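Local coordinates for protein MarR family transcriptional regulator (Peptoclostridium difficile, PDB 5ERI) that probably binds DNA and regulates transcription, as a dimeric winged helix-turn-helix protein of the MarR family, at residues R63-P68 and E121-I126; I46-L51 and G56-L61; V99-D104 and R109-T114. All coordinates share one frame; numbering follows the deposited sequence.

How the contacts relate
The three contacts follow helix 57-66 and its neighbours to the wing hairpin. Contacts 1 and 2 lie closest, with centres 11 Å apart, and share helix 57-66: contact 2 packs its first turn against Y48, just after helix 29-47, contact 1 its last turn against helix 117-138. They touch through I126, whose CG2 lies 3.3 Å from Y48 OH. Contact 3, the wing hairpin, is centred 16 Å from contact 1 and 21 Å from contact 2. I64 bridges the first gap, with I64 CD1 3.8 Å from V99 CG2, and L61 packs on V99 across the second. Contacts 1 and 2 both touch the second subunit; contact 3 touches no other chain.

Contact 1. Residues R63-P68 and E121-I126; sequences RICENP and EVYELI
The phenol of Y123 reaches from helix 117-138 to the last turn of helix 57-66, where its hydroxyl donates a hydrogen bond to the carboxylate of E66. Y123 OH lies 2.5 Å from E66 OE2, a very short separation whose exact value deserves caution in a 2.30 Å structure. The two side chains cross at about a right angle, and the carboxylate plane stands 87° from the ring plane. OE2 arrives at the ring edge, close to the plane of the ring, beside the hydroxyl end. The Y123 torsion (chi1 174°, CG anti to the backbone N) and the extended E66 chain bring the groups together, the latter carrying its carboxylate nearer to Y123 than the start of the side chain would suggest. C65 points toward helix 117-138 and approaches the CD1-CE1 side of the same ring obliquely. Its CB packs 3.6 Å from Y123 CD1, and its sulfur makes an oblique sulfur-aromatic contact, with SG 5.0 Å from the ring centroid. The ring is thus touched along one side by C65 and held at its hydroxyl by E66, which probably restrains it. The other carboxylate oxygen, E66 OE1, forms a salt bridge with R31 of the second subunit, so the two oxygens of E66 serve different partners, one in each chain. Just beyond, the end of helix 57-66 is tied off by N67: R63 O accepts from both N67 N and N67 ND2, the latter at 2.9 Å and lying on a carbonyl lone pair. With I64 packed on L113 and P115, this turn sits between wing and long helix. The arrangement belongs to the MarR fold, where a winged helix-turn-helix domain packs against the long helix that follows its wing.

Contact 2. Residues I46-L51 and G56-L61; sequences IKYKEL and GQFTFL
Y48 and F58 stack across the connection between helix 29-47 and helix 57-66, a junction of the MarR fold where the N-terminal helix hands over to the DNA-binding domain. All of the 108 Å² buried between the segments belongs to these two residues, shared almost evenly. Their rings form an offset stack, with centroids 4.7 Å apart and planes inclined by 25°. The CD2-CE2 edge of the tyrosine overlaps CG and CD1 of the phenylalanine: Y48 CD2 to F58 CD1 and Y48 CE2 to F58 CG are both 3.6 Å. F58 also uses its CB, which sits over the face of the Y48 ring, 4.2 Å from its centroid, as a CH-pi contact. The first torsion of F58 (chi1 66°) sets its ring between the backbone N and the carbonyl carbon, where it meets Y48. I126 of helix 117-138 packs on F58, and E129 and L53 touch Y48, which is buried. Nearby, K47 NZ forms a salt bridge with E129, linking the last turn of helix 29-47 to helix 117-138. The F58 ring is touched on both faces: Y48 CE2 lies 3.6 Å above one, and T59 OG1 stands 3.3 Å above the other.

Contact 3. Residues V99-D104 and R109-T114; sequences VDKKQD and RGYNLT
K101 lays its aliphatic chain over the face of the Y111 ring, a close side-chain contact of this antiparallel hairpin. K101 CD is 3.7 Å from the ring centroid and only 19° off the normal, a CH-pi contact. With CG set between the backbone N and the carbonyl carbon (chi1 73°), the lysine is directed diagonally from its own cross-strand partner L113 to Y111. K101 NZ lies 5.3 Å from the centroid of the Y111 ring, at most a weak cation-pi attraction. D100 with T114 and K102 with N112 are hydrogen-bonded pairs, each joined by two N-H to O bonds; N112 N to K102 O, at 2.7 Å, is the shortest. The strand axes approach to 4.4 Å.

The face carrying D100, K102, N112 and T114 is held by these backbone bonds but is more open to solvent. K102 is exposed there, and a modest apolar touch joins D100 CB to T114 CG2 at 3.9 Å. Pairing also changes toward the hairpin tip: D104 N still bonds G110 O at 3.0 Å, but the donor rises 55° out of the carbonyl plane. There D104 OD2 accepts from D107 N, and Q103 OE1 from K108 NZ, within the connecting loop.

This is the wing of a winged helix-turn-helix domain. The buried side chains of V99 and L113 pack on helices: V99 on L93 and I94 of helix 83-95, L113 on I90 of the same helix and on L72 and L75 of helix 72-79. The backbone of L113 also bonds G69 and I70, placing strand 111-115 between strands 70-71 and 99-103.

Contact 1. Residues R63-P68 and E121-I126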
ATOM      1  N   ARG A  63      -5.672  12.392   8.628  1.00 40.10           N
ATOM      2  CA  ARG A  63      -7.033  12.077   9.039  1.00 40.70           C
ATOM      3  C   ARG A  63      -7.419  12.659  10.385  1.00 42.58           C
ATOM      4  O   ARG A  63      -8.591  13.057  10.613  1.00 50.80           O
ATOM      5  CB  ARG A  63      -7.281  10.595   9.077  1.00 38.92           C
ATOM      6  CG  ARG A  63      -7.060   9.889   7.779  1.00 48.20           C
ATOM      7  CD  ARG A  63      -7.651  10.605   6.562  1.00 52.96           C
ATOM      8  NE  ARG A  63      -6.873  10.227   5.402  1.00 47.68           N
ATOM      9  CZ  ARG A  63      -7.229   9.336   4.527  1.00 50.56           C
ATOM     10  NH1 ARG A  63      -8.423   8.757   4.617  1.00 62.27           N
ATOM     11  NH2 ARG A  63      -6.391   9.046   3.527  1.00 57.41           N
ATOM     12  N   ILE A  64      -6.445  12.711  11.288  1.00 48.59           N
ATOM     13  CA  ILE A  64      -6.654  13.337  12.576  1.00 44.13           C
ATOM     14  C   ILE A  64      -6.870  14.842  12.397  1.00 44.37           C
ATOM     15  O   ILE A  64      -7.827  15.398  12.906  1.00 42.47           O
ATOM     16  CB  ILE A  64      -5.522  12.997  13.533  1.00 44.19           C
ATOM     17  CG1 ILE A  64      -5.668  11.544  13.963  1.00 44.19           C
ATOM     18  CG2 ILE A  64      -5.582  13.853  14.763  1.00 44.70           C
ATOM     19  CD1 ILE A  64      -4.417  10.953  14.581  1.00 48.55           C
ATOM     20  N   CYS A  65      -6.012  15.507  11.641  1.00 49.00           N
ATOM     21  CA  CYS A  65      -6.245  16.936  11.382  1.00 49.68           C
ATOM     22  C   CYS A  65      -7.568  17.243  10.688  1.00 53.11           C
ATOM     23  O   CYS A  65      -8.206  18.261  10.980  1.00 51.42           O
ATOM     24  CB  CYS A  65      -5.152  17.504  10.535  1.00 47.43           C
ATOM     25  SG  CYS A  65      -3.518  17.462  11.309  1.00 56.27           S
ATOM     26  N   GLU A  66      -7.974  16.386   9.752  1.00 45.54           N
ATOM     27  CA  GLU A  66      -9.212  16.620   9.028  1.00 44.73           C
ATOM     28  C   GLU A  66     -10.437  16.289   9.845  1.00 54.80           C
ATOM     29  O   GLU A  66     -11.525  16.817   9.532  1.00 47.56           O
ATOM     30  CB  GLU A  66      -9.234  15.783   7.724  1.00 41.65           C
ATOM     31  CG  GLU A  66      -8.270  16.355   6.681  1.00 41.55           C
ATOM     32  CD  GLU A  66      -7.787  15.330   5.684  1.00 40.58           C
ATOM     33  OE1 GLU A  66      -8.330  14.184   5.682  1.00 41.20           O
ATOM     34  OE2 GLU A  66      -6.922  15.743   4.889  1.00 43.48           O
ATOM     35  N   ASN A  67     -10.282  15.406  10.845  1.00 51.52           N
ATOM     36  CA  ASN A  67     -11.424  14.995  11.696  1.00 47.21           C
ATOM     37  C   ASN A  67     -11.114  15.067  13.225  1.00 54.86           C
ATOM     38  O   ASN A  67     -11.084  14.029  13.938  1.00 52.98           O
ATOM     39  CB  ASN A  67     -11.867  13.578  11.360  1.00 48.05           C
ATOM     40  CG  ASN A  67     -12.154  13.362   9.878  1.00 56.90           C
ATOM     41  OD1 ASN A  67     -13.314  13.519   9.449  1.00 55.21           O
ATOM     42  ND2 ASN A  67     -11.096  12.976   9.078  1.00 51.18           N
ATOM     43  N   PRO A  68     -10.863  16.267  13.746  1.00 48.99           N
ATOM     44  CA  PRO A  68     -10.395  16.344  15.125  1.00 48.69           C
ATOM     45  C   PRO A  68     -11.390  15.720  16.030  1.00 49.68           C
ATOM     46  O   PRO A  68     -12.574  15.869  15.819  1.00 51.68           O
ATOM     47  CB  PRO A  68     -10.308  17.841  15.385  1.00 53.90           C
ATOM     48  CG  PRO A  68      -9.982  18.402  14.041  1.00 53.48           C
ATOM     49  CD  PRO A  68     -10.778  17.557  13.065  1.00 52.51           C
ATOM     50  N   GLU A 121       0.764  23.130  11.150  1.00 68.39           N
ATOM     51  CA  GLU A 121       1.613  23.662  10.055  1.00 69.30           C
ATOM     52  C   GLU A 121       1.982  22.570   9.045  1.00 68.29           C
ATOM     53  O   GLU A 121       1.982  22.781   7.827  1.00 70.59           O
ATOM     54  CB  GLU A 121       2.888  24.277  10.632  1.00 86.37           C
ATOM     55  CG  GLU A 121       3.411  25.490   9.865  1.00 92.64           C
ATOM     56  CD  GLU A 121       4.301  26.345  10.743  1.00101.90           C
ATOM     57  OE1 GLU A 121       3.843  27.397  11.262  1.00102.39           O
ATOM     58  OE2 GLU A 121       5.453  25.926  10.954  1.00104.89           O
ATOM     59  N   VAL A 122       2.283  21.383   9.564  1.00 64.85           N
ATOM     60  CA  VAL A 122       2.725  20.280   8.733  1.00 59.60           C
ATOM     61  C   VAL A 122       1.569  19.848   7.823  1.00 53.12           C
ATOM     62  O   VAL A 122       1.783  19.424   6.679  1.00 52.27           O
ATOM     63  CB  VAL A 122       3.307  19.124   9.597  1.00 65.06           C
ATOM     64  CG1 VAL A 122       3.558  17.875   8.773  1.00 70.48           C
ATOM     65  CG2 VAL A 122       4.616  19.571  10.242  1.00 65.67           C
ATOM     66  N   TYR A 123       0.344  19.997   8.305  1.00 47.61           N
ATOM     67  CA  TYR A 123      -0.811  19.503   7.567  1.00 52.40           C
ATOM     68  C   TYR A 123      -0.847  20.111   6.173  1.00 52.81           C
ATOM     69  O   TYR A 123      -1.134  19.408   5.194  1.00 56.14           O
ATOM     70  CB  TYR A 123      -2.118  19.778   8.302  1.00 51.04           C
ATOM     71  CG  TYR A 123      -3.302  19.401   7.472  1.00 53.12           C
ATOM     72  CD1 TYR A 123      -3.655  18.089   7.335  1.00 48.90           C
ATOM     73  CD2 TYR A 123      -4.046  20.337   6.797  1.00 53.21           C
ATOM     74  CE1 TYR A 123      -4.723  17.699   6.561  1.00 46.25           C
ATOM     75  CE2 TYR A 123      -5.124  19.948   5.997  1.00 52.60           C
ATOM     76  CZ  TYR A 123      -5.447  18.626   5.887  1.00 50.41           C
ATOM     77  OH  TYR A 123      -6.509  18.179   5.113  1.00 43.77           O
ATOM     78  N   GLU A 124      -0.520  21.400   6.076  1.00 56.53           N
ATOM     79  CA  GLU A 124      -0.629  22.108   4.806  1.00 60.05           C
ATOM     80  C   GLU A 124       0.475  21.617   3.926  1.00 51.27           C
ATOM     81  O   GLU A 124       0.255  21.389   2.739  1.00 51.21           O
ATOM     82  CB  GLU A 124      -0.529  23.646   4.978  1.00 74.45           C
ATOM     83  CG  GLU A 124      -1.658  24.320   5.788  1.00 85.15           C
ATOM     84  CD  GLU A 124      -3.091  23.914   5.385  1.00 92.36           C
ATOM     85  OE1 GLU A 124      -4.020  24.159   6.201  1.00 89.10           O
ATOM     86  OE2 GLU A 124      -3.309  23.350   4.276  1.00102.17           O
ATOM     87  N   LEU A 125       1.650  21.463   4.519  1.00 43.88           N
ATOM     88  CA  LEU A 125       2.776  20.854   3.830  1.00 54.17           C
ATOM     89  C   LEU A 125       2.404  19.461   3.226  1.00 54.19           C
ATOM     90  O   LEU A 125       2.714  19.138   2.066  1.00 54.22           O
ATOM     91  CB  LEU A 125       3.958  20.733   4.813  1.00 59.55           C
ATOM     92  CG  LEU A 125       5.345  20.344   4.224  1.00 83.17           C
ATOM     93  CD1 LEU A 125       5.556  20.775   2.751  1.00 88.84           C
ATOM     94  CD2 LEU A 125       6.490  20.880   5.113  1.00 83.08           C
ATOM     95  N   ILE A 126       1.717  18.636   4.020  1.00 51.98           N
ATOM     96  CA  ILE A 126       1.430  17.286   3.583  1.00 49.35           C
ATOM     97  C   ILE A 126       0.491  17.360   2.396  1.00 42.36           C
ATOM     98  O   ILE A 126       0.611  16.630   1.430  1.00 43.74           O
ATOM     99  CB  ILE A 126       0.817  16.437   4.721  1.00 45.90           C
ATOM    100  CG1 ILE A 126       1.866  16.107   5.780  1.00 48.23           C
ATOM    101  CG2 ILE A 126       0.300  15.136   4.140  1.00 50.24           C
ATOM    102  CD1 ILE A 126       1.289  15.545   7.077  1.00 48.02           C
TER

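Contact 2. Residues I46-L51 and G56-L61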
ATOM      1  N   ILE A  46      10.760   9.299   1.541  1.00 62.10           N
ATOM      2  CA  ILE A  46      11.902  10.241   1.315  1.00 64.49           C
ATOM      3  C   ILE A  46      11.535  11.647   1.793  1.00 60.38           C
ATOM      4  O   ILE A  46      12.279  12.317   2.516  1.00 60.91           O
ATOM      5  CB  ILE A  46      12.367  10.298  -0.187  1.00 67.40           C
ATOM      6  CG1 ILE A  46      12.637   8.889  -0.795  1.00 66.08           C
ATOM      7  CG2 ILE A  46      13.594  11.196  -0.379  1.00 63.13           C
ATOM      8  CD1 ILE A  46      13.560   7.996  -0.024  1.00 63.16           C
ATOM      9  N   LYS A  47      10.369  12.104   1.394  1.00 64.51           N
ATOM     10  CA  LYS A  47       9.942  13.473   1.717  1.00 62.39           C
ATOM     11  C   LYS A  47       9.706  13.642   3.220  1.00 58.99           C
ATOM     12  O   LYS A  47       9.995  14.671   3.787  1.00 55.34           O
ATOM     13  CB  LYS A  47       8.685  13.819   0.931  1.00 70.13           C
ATOM     14  CG  LYS A  47       8.856  13.631  -0.582  1.00 83.71           C
ATOM     15  CD  LYS A  47       7.772  14.312  -1.421  1.00 91.74           C
ATOM     16  CE  LYS A  47       6.471  13.506  -1.580  1.00 91.73           C
ATOM     17  NZ  LYS A  47       5.460  14.158  -2.498  1.00 85.32           N
ATOM     18  N   TYR A  48       9.261  12.596   3.891  1.00 56.58           N
ATOM     19  CA  TYR A  48       8.786  12.765   5.252  1.00 50.67           C
ATOM     20  C   TYR A  48       9.747  12.226   6.263  1.00 51.44           C
ATOM     21  O   TYR A  48       9.386  12.167   7.458  1.00 47.18           O
ATOM     22  CB  TYR A  48       7.443  12.077   5.432  1.00 50.53           C
ATOM     23  CG  TYR A  48       6.322  12.710   4.680  1.00 50.59           C
ATOM     24  CD1 TYR A  48       6.039  14.058   4.851  1.00 51.15           C
ATOM     25  CD2 TYR A  48       5.514  11.952   3.804  1.00 44.17           C
ATOM     26  CE1 TYR A  48       5.011  14.651   4.150  1.00 52.53           C
ATOM     27  CE2 TYR A  48       4.490  12.535   3.089  1.00 50.97           C
ATOM     28  CZ  TYR A  48       4.226  13.878   3.266  1.00 52.42           C
ATOM     29  OH  TYR A  48       3.164  14.430   2.551  1.00 56.33           O
ATOM     30  N   LYS A  49      10.961  11.847   5.835  1.00 54.85           N
ATOM     31  CA  LYS A  49      11.987  11.324   6.780  1.00 60.33           C
ATOM     32  C   LYS A  49      12.417  12.390   7.790  1.00 69.43           C
ATOM     33  O   LYS A  49      12.568  12.092   8.996  1.00 72.96           O
ATOM     34  CB  LYS A  49      13.255  10.802   6.055  1.00 73.37           C
ATOM     35  CG  LYS A  49      14.460  10.505   6.985  1.00 74.68           C
ATOM     36  CD  LYS A  49      15.640   9.902   6.228  1.00 85.69           C
ATOM     37  CE  LYS A  49      16.976  10.195   6.916  1.00 99.13           C
ATOM     38  NZ  LYS A  49      17.742  11.304   6.258  1.00103.80           N
ATOM     39  N   GLU A  50      12.640  13.612   7.276  1.00 73.04           N
ATOM     40  CA  GLU A  50      13.061  14.726   8.107  1.00 80.26           C
ATOM     41  C   GLU A  50      11.994  15.091   9.129  1.00 67.47           C
ATOM     42  O   GLU A  50      12.330  15.248  10.293  1.00 61.84           O
ATOM     43  CB  GLU A  50      13.559  15.940   7.285  1.00 91.16           C
ATOM     44  CG  GLU A  50      15.051  16.257   7.519  1.00 98.83           C
ATOM     45  CD  GLU A  50      16.026  15.136   7.113  1.00106.35           C
ATOM     46  OE1 GLU A  50      16.727  15.328   6.090  1.00112.97           O
ATOM     47  OE2 GLU A  50      16.133  14.085   7.812  1.00 88.94           O
ATOM     48  N   LEU A  51      10.727  15.165   8.716  1.00 55.74           N
ATOM     49  CA  LEU A  51       9.633  15.311   9.665  1.00 52.75           C
ATOM     50  C   LEU A  51       9.281  14.112  10.544  1.00 54.59           C
ATOM     51  O   LEU A  51       8.377  14.213  11.353  1.00 60.90           O
ATOM     52  CB  LEU A  51       8.381  15.731   8.935  1.00 53.12           C
ATOM     53  CG  LEU A  51       8.519  17.103   8.300  1.00 55.95           C
ATOM     54  CD1 LEU A  51       7.415  17.317   7.280  1.00 58.07           C
ATOM     55  CD2 LEU A  51       8.474  18.165   9.400  1.00 62.88           C
ATOM     56  N   GLY A  56       3.741   5.627   6.561  1.00 51.26           N
ATOM     57  CA  GLY A  56       2.327   5.825   6.821  1.00 52.77           C
ATOM     58  C   GLY A  56       1.929   6.759   7.945  1.00 42.12           C
ATOM     59  O   GLY A  56       0.803   7.108   8.054  1.00 46.82           O
ATOM     60  N   GLN A  57       2.851   7.190   8.768  1.00 43.40           N
ATOM     61  CA  GLN A  57       2.527   8.163   9.787  1.00 45.52           C
ATOM     62  C   GLN A  57       1.743   9.390   9.240  1.00 46.37           C
ATOM     63  O   GLN A  57       0.762   9.847   9.878  1.00 47.36           O
ATOM     64  CB  GLN A  57       3.780   8.657  10.447  1.00 50.15           C
ATOM     65  CG  GLN A  57       4.527   7.583  11.179  1.00 53.10           C
ATOM     66  CD  GLN A  57       3.812   7.188  12.441  1.00 67.92           C
ATOM     67  OE1 GLN A  57       3.877   7.892  13.450  1.00 76.11           O
ATOM     68  NE2 GLN A  57       3.130   6.052  12.404  1.00 73.25           N
ATOM     69  N   PHE A  58       2.156   9.945   8.102  1.00 40.79           N
ATOM     70  CA  PHE A  58       1.515  11.156   7.572  1.00 40.94           C
ATOM     71  C   PHE A  58       0.077  10.863   7.241  1.00 38.78           C
ATOM     72  O   PHE A  58      -0.774  11.695   7.354  1.00 45.53           O
ATOM     73  CB  PHE A  58       2.245  11.647   6.344  1.00 43.21           C
ATOM     74  CG  PHE A  58       2.145  10.705   5.168  1.00 44.59           C
ATOM     75  CD1 PHE A  58       3.037   9.683   5.025  1.00 44.61           C
ATOM     76  CD2 PHE A  58       1.157  10.870   4.190  1.00 49.51           C
ATOM     77  CE1 PHE A  58       2.946   8.817   3.977  1.00 46.69           C
ATOM     78  CE2 PHE A  58       1.064  10.004   3.105  1.00 48.52           C
ATOM     79  CZ  PHE A  58       1.968   8.972   3.006  1.00 49.70           C
ATOM     80  N   THR A  59      -0.232   9.625   6.922  1.00 42.39           N
ATOM     81  CA  THR A  59      -1.605   9.246   6.601  1.00 41.49           C
ATOM     82  C   THR A  59      -2.536   9.368   7.832  1.00 43.15           C
ATOM     83  O   THR A  59      -3.606   9.928   7.762  1.00 45.16           O
ATOM     84  CB  THR A  59      -1.595   7.845   6.045  1.00 41.74           C
ATOM     85  OG1 THR A  59      -0.880   7.892   4.810  1.00 48.17           O
ATOM     86  CG2 THR A  59      -2.985   7.348   5.775  1.00 43.70           C
ATOM     87  N   PHE A  60      -2.109   8.809   8.941  1.00 39.53           N
ATOM     88  CA  PHE A  60      -2.841   8.924  10.182  1.00 39.38           C
ATOM     89  C   PHE A  60      -2.981  10.363  10.625  1.00 40.03           C
ATOM     90  O   PHE A  60      -4.069  10.809  11.060  1.00 40.99           O
ATOM     91  CB  PHE A  60      -2.166   8.064  11.300  1.00 42.50           C
ATOM     92  CG  PHE A  60      -2.228   6.550  11.047  1.00 41.30           C
ATOM     93  CD1 PHE A  60      -3.330   5.801  11.454  1.00 39.09           C
ATOM     94  CD2 PHE A  60      -1.191   5.892  10.445  1.00 38.73           C
ATOM     95  CE1 PHE A  60      -3.427   4.437  11.204  1.00 38.69           C
ATOM     96  CE2 PHE A  60      -1.248   4.498  10.225  1.00 43.83           C
ATOM     97  CZ  PHE A  60      -2.378   3.769  10.550  1.00 41.45           C
ATOM     98  N   LEU A  61      -1.890  11.102  10.519  1.00 36.58           N
ATOM     99  CA  LEU A  61      -1.929  12.507  10.887  1.00 37.11           C
ATOM    100  C   LEU A  61      -2.958  13.328  10.097  1.00 42.52           C
ATOM    101  O   LEU A  61      -3.758  14.075  10.684  1.00 46.13           O
ATOM    102  CB  LEU A  61      -0.555  13.097  10.773  1.00 42.00           C
ATOM    103  CG  LEU A  61      -0.385  14.531  11.266  1.00 43.18           C
ATOM    104  CD1 LEU A  61      -1.024  14.619  12.633  1.00 50.65           C
ATOM    105  CD2 LEU A  61       1.100  14.875  11.321  1.00 44.04           C
TER

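Contact 3. Residues V99-D104 and R109-T114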
ATOM      1  N   VAL A  99       0.195  14.584  17.978  1.00 55.19           N
ATOM      2  CA  VAL A  99      -1.153  14.226  18.340  1.00 51.55           C
ATOM      3  C   VAL A  99      -1.301  14.184  19.843  1.00 56.29           C
ATOM      4  O   VAL A  99      -0.389  13.792  20.535  1.00 55.42           O
ATOM      5  CB  VAL A  99      -1.468  12.814  17.795  1.00 52.44           C
ATOM      6  CG1 VAL A  99      -2.724  12.228  18.391  1.00 50.35           C
ATOM      7  CG2 VAL A  99      -1.623  12.891  16.285  1.00 59.69           C
ATOM      8  N   ASP A 100      -2.480  14.561  20.331  1.00 56.98           N
ATOM      9  CA  ASP A 100      -2.861  14.359  21.733  1.00 59.78           C
ATOM     10  C   ASP A 100      -4.007  13.384  21.732  1.00 50.25           C
ATOM     11  O   ASP A 100      -4.806  13.405  20.826  1.00 50.44           O
ATOM     12  CB  ASP A 100      -3.326  15.676  22.376  1.00 68.63           C
ATOM     13  CG  ASP A 100      -2.187  16.673  22.580  1.00 68.05           C
ATOM     14  OD1 ASP A 100      -1.041  16.242  22.942  1.00 70.06           O
ATOM     15  OD2 ASP A 100      -2.457  17.884  22.378  1.00 74.48           O
ATOM     16  N   LYS A 101      -4.043  12.478  22.698  1.00 53.98           N
ATOM     17  CA  LYS A 101      -5.200  11.602  22.915  1.00 53.24           C
ATOM     18  C   LYS A 101      -5.747  11.856  24.310  1.00 59.63           C
ATOM     19  O   LYS A 101      -4.982  12.075  25.255  1.00 70.76           O
ATOM     20  CB  LYS A 101      -4.897  10.118  22.751  1.00 55.26           C
ATOM     21  CG  LYS A 101      -4.083   9.443  23.831  1.00 70.62           C
ATOM     22  CD  LYS A 101      -3.966   7.934  23.534  1.00 75.05           C
ATOM     23  CE  LYS A 101      -3.151   7.164  24.592  1.00 81.75           C
ATOM     24  NZ  LYS A 101      -1.691   7.511  24.751  1.00 86.74           N
ATOM     25  N   LYS A 102      -7.070  11.833  24.406  1.00 58.01           N
ATOM     26  CA  LYS A 102      -7.785  12.002  25.658  1.00 56.38           C
ATOM     27  C   LYS A 102      -8.848  10.914  25.770  1.00 50.23           C
ATOM     28  O   LYS A 102      -9.525  10.534  24.819  1.00 45.71           O
ATOM     29  CB  LYS A 102      -8.354  13.416  25.748  1.00 65.50           C
ATOM     30  CG  LYS A 102      -7.244  14.480  25.728  1.00 79.33           C
ATOM     31  CD  LYS A 102      -7.711  15.849  26.235  1.00 93.78           C
ATOM     32  CE  LYS A 102      -6.620  16.923  26.114  1.00 98.84           C
ATOM     33  NZ  LYS A 102      -7.086  18.255  26.626  1.00100.97           N
ATOM     34  N   GLN A 103      -8.983  10.353  26.941  1.00 55.45           N
ATOM     35  CA  GLN A 103      -9.981   9.318  27.164  1.00 58.72           C
ATOM     36  C   GLN A 103     -11.358   9.914  26.838  1.00 57.31           C
ATOM     37  O   GLN A 103     -11.587  11.090  27.066  1.00 47.47           O
ATOM     38  CB  GLN A 103      -9.910   8.919  28.628  1.00 61.02           C
ATOM     39  CG  GLN A 103     -10.639   7.635  28.963  1.00 73.23           C
ATOM     40  CD  GLN A 103     -10.591   7.315  30.456  1.00 82.21           C
ATOM     41  OE1 GLN A 103     -10.517   6.150  30.835  1.00 84.84           O
ATOM     42  NE2 GLN A 103     -10.627   8.350  31.307  1.00 85.77           N
ATOM     43  N   ASP A 104     -12.238   9.125  26.261  1.00 51.01           N
ATOM     44  CA  ASP A 104     -13.567   9.588  25.937  1.00 63.79           C
ATOM     45  C   ASP A 104     -14.448   9.622  27.184  1.00 65.09           C
ATOM     46  O   ASP A 104     -14.421   8.670  27.971  1.00 60.85           O
ATOM     47  CB  ASP A 104     -14.251   8.638  24.906  1.00 67.90           C
ATOM     48  CG  ASP A 104     -15.576   9.233  24.328  1.00 66.30           C
ATOM     49  OD1 ASP A 104     -15.513  10.336  23.760  1.00 74.78           O
ATOM     50  OD2 ASP A 104     -16.666   8.632  24.433  1.00 67.29           O
ATOM     51  N   ARG A 109     -12.936   3.205  27.800  1.00 76.83           N
ATOM     52  CA  ARG A 109     -11.785   2.816  26.992  1.00 91.82           C
ATOM     53  C   ARG A 109     -11.846   3.141  25.475  1.00 81.22           C
ATOM     54  O   ARG A 109     -11.509   2.308  24.656  1.00 74.80           O
ATOM     55  CB  ARG A 109     -11.288   1.395  27.322  1.00103.09           C
ATOM     56  CG  ARG A 109     -10.025   1.404  28.220  1.00114.09           C
ATOM     57  CD  ARG A 109      -8.828   2.272  27.721  1.00113.31           C
ATOM     58  NE  ARG A 109      -8.225   1.776  26.473  1.00110.95           N
ATOM     59  CZ  ARG A 109      -7.246   0.866  26.368  1.00102.97           C
ATOM     60  NH1 ARG A 109      -6.673   0.319  27.431  1.00 90.68           N
ATOM     61  NH2 ARG A 109      -6.821   0.502  25.168  1.00103.68           N
ATOM     62  N   GLY A 110     -12.262   4.377  25.150  1.00 69.79           N
ATOM     63  CA  GLY A 110     -12.059   5.028  23.845  1.00 49.08           C
ATOM     64  C   GLY A 110     -11.118   6.175  24.075  1.00 49.74           C
ATOM     65  O   GLY A 110     -10.911   6.621  25.196  1.00 57.32           O
ATOM     66  N   TYR A 111     -10.489   6.652  23.025  1.00 53.64           N
ATOM     67  CA  TYR A 111      -9.696   7.861  23.123  1.00 50.67           C
ATOM     68  C   TYR A 111     -10.128   8.735  21.993  1.00 53.09           C
ATOM     69  O   TYR A 111     -10.397   8.234  20.924  1.00 59.36           O
ATOM     70  CB  TYR A 111      -8.184   7.565  22.941  1.00 58.53           C
ATOM     71  CG  TYR A 111      -7.487   6.904  24.104  1.00 69.00           C
ATOM     72  CD1 TYR A 111      -7.043   7.675  25.169  1.00 72.93           C
ATOM     73  CD2 TYR A 111      -7.270   5.505  24.152  1.00 76.90           C
ATOM     74  CE1 TYR A 111      -6.408   7.102  26.260  1.00 81.87           C
ATOM     75  CE2 TYR A 111      -6.614   4.913  25.243  1.00 78.57           C
ATOM     76  CZ  TYR A 111      -6.187   5.717  26.298  1.00 83.59           C
ATOM     77  OH  TYR A 111      -5.526   5.201  27.408  1.00 79.51           O
ATOM     78  N   ASN A 112     -10.127  10.041  22.199  1.00 47.84           N
ATOM     79  CA  ASN A 112     -10.308  10.952  21.145  1.00 47.43           C
ATOM     80  C   ASN A 112      -8.976  11.465  20.760  1.00 49.44           C
ATOM     81  O   ASN A 112      -8.212  11.920  21.607  1.00 57.73           O
ATOM     82  CB  ASN A 112     -11.229  12.106  21.574  1.00 52.23           C
ATOM     83  CG  ASN A 112     -12.497  11.592  22.227  1.00 55.53           C
ATOM     84  OD1 ASN A 112     -13.081  10.618  21.758  1.00 57.35           O
ATOM     85  ND2 ASN A 112     -12.845  12.146  23.391  1.00 67.28           N
ATOM     86  N   LEU A 113      -8.724  11.463  19.455  1.00 46.89           N
ATOM     87  CA  LEU A 113      -7.476  12.012  18.917  1.00 46.30           C
ATOM     88  C   LEU A 113      -7.677  13.388  18.408  1.00 40.33           C
ATOM     89  O   LEU A 113      -8.603  13.634  17.656  1.00 48.42           O
ATOM     90  CB  LEU A 113      -6.907  11.111  17.771  1.00 45.42           C
ATOM     91  CG  LEU A 113      -6.947   9.607  18.113  1.00 44.85           C
ATOM     92  CD1 LEU A 113      -6.883   8.746  16.878  1.00 48.60           C
ATOM     93  CD2 LEU A 113      -5.852   9.283  19.108  1.00 48.87           C
ATOM     94  N   THR A 114      -6.697  14.224  18.676  1.00 40.39           N
ATOM     95  CA  THR A 114      -6.700  15.598  18.334  1.00 46.75           C
ATOM     96  C   THR A 114      -5.322  16.002  17.859  1.00 48.34           C
ATOM     97  O   THR A 114      -4.325  15.488  18.361  1.00 52.49           O
ATOM     98  CB  THR A 114      -7.097  16.349  19.626  1.00 58.13           C
ATOM     99  OG1 THR A 114      -8.330  17.012  19.377  1.00 62.65           O
ATOM    100  CG2 THR A 114      -6.049  17.338  20.122  1.00 66.93           C
TER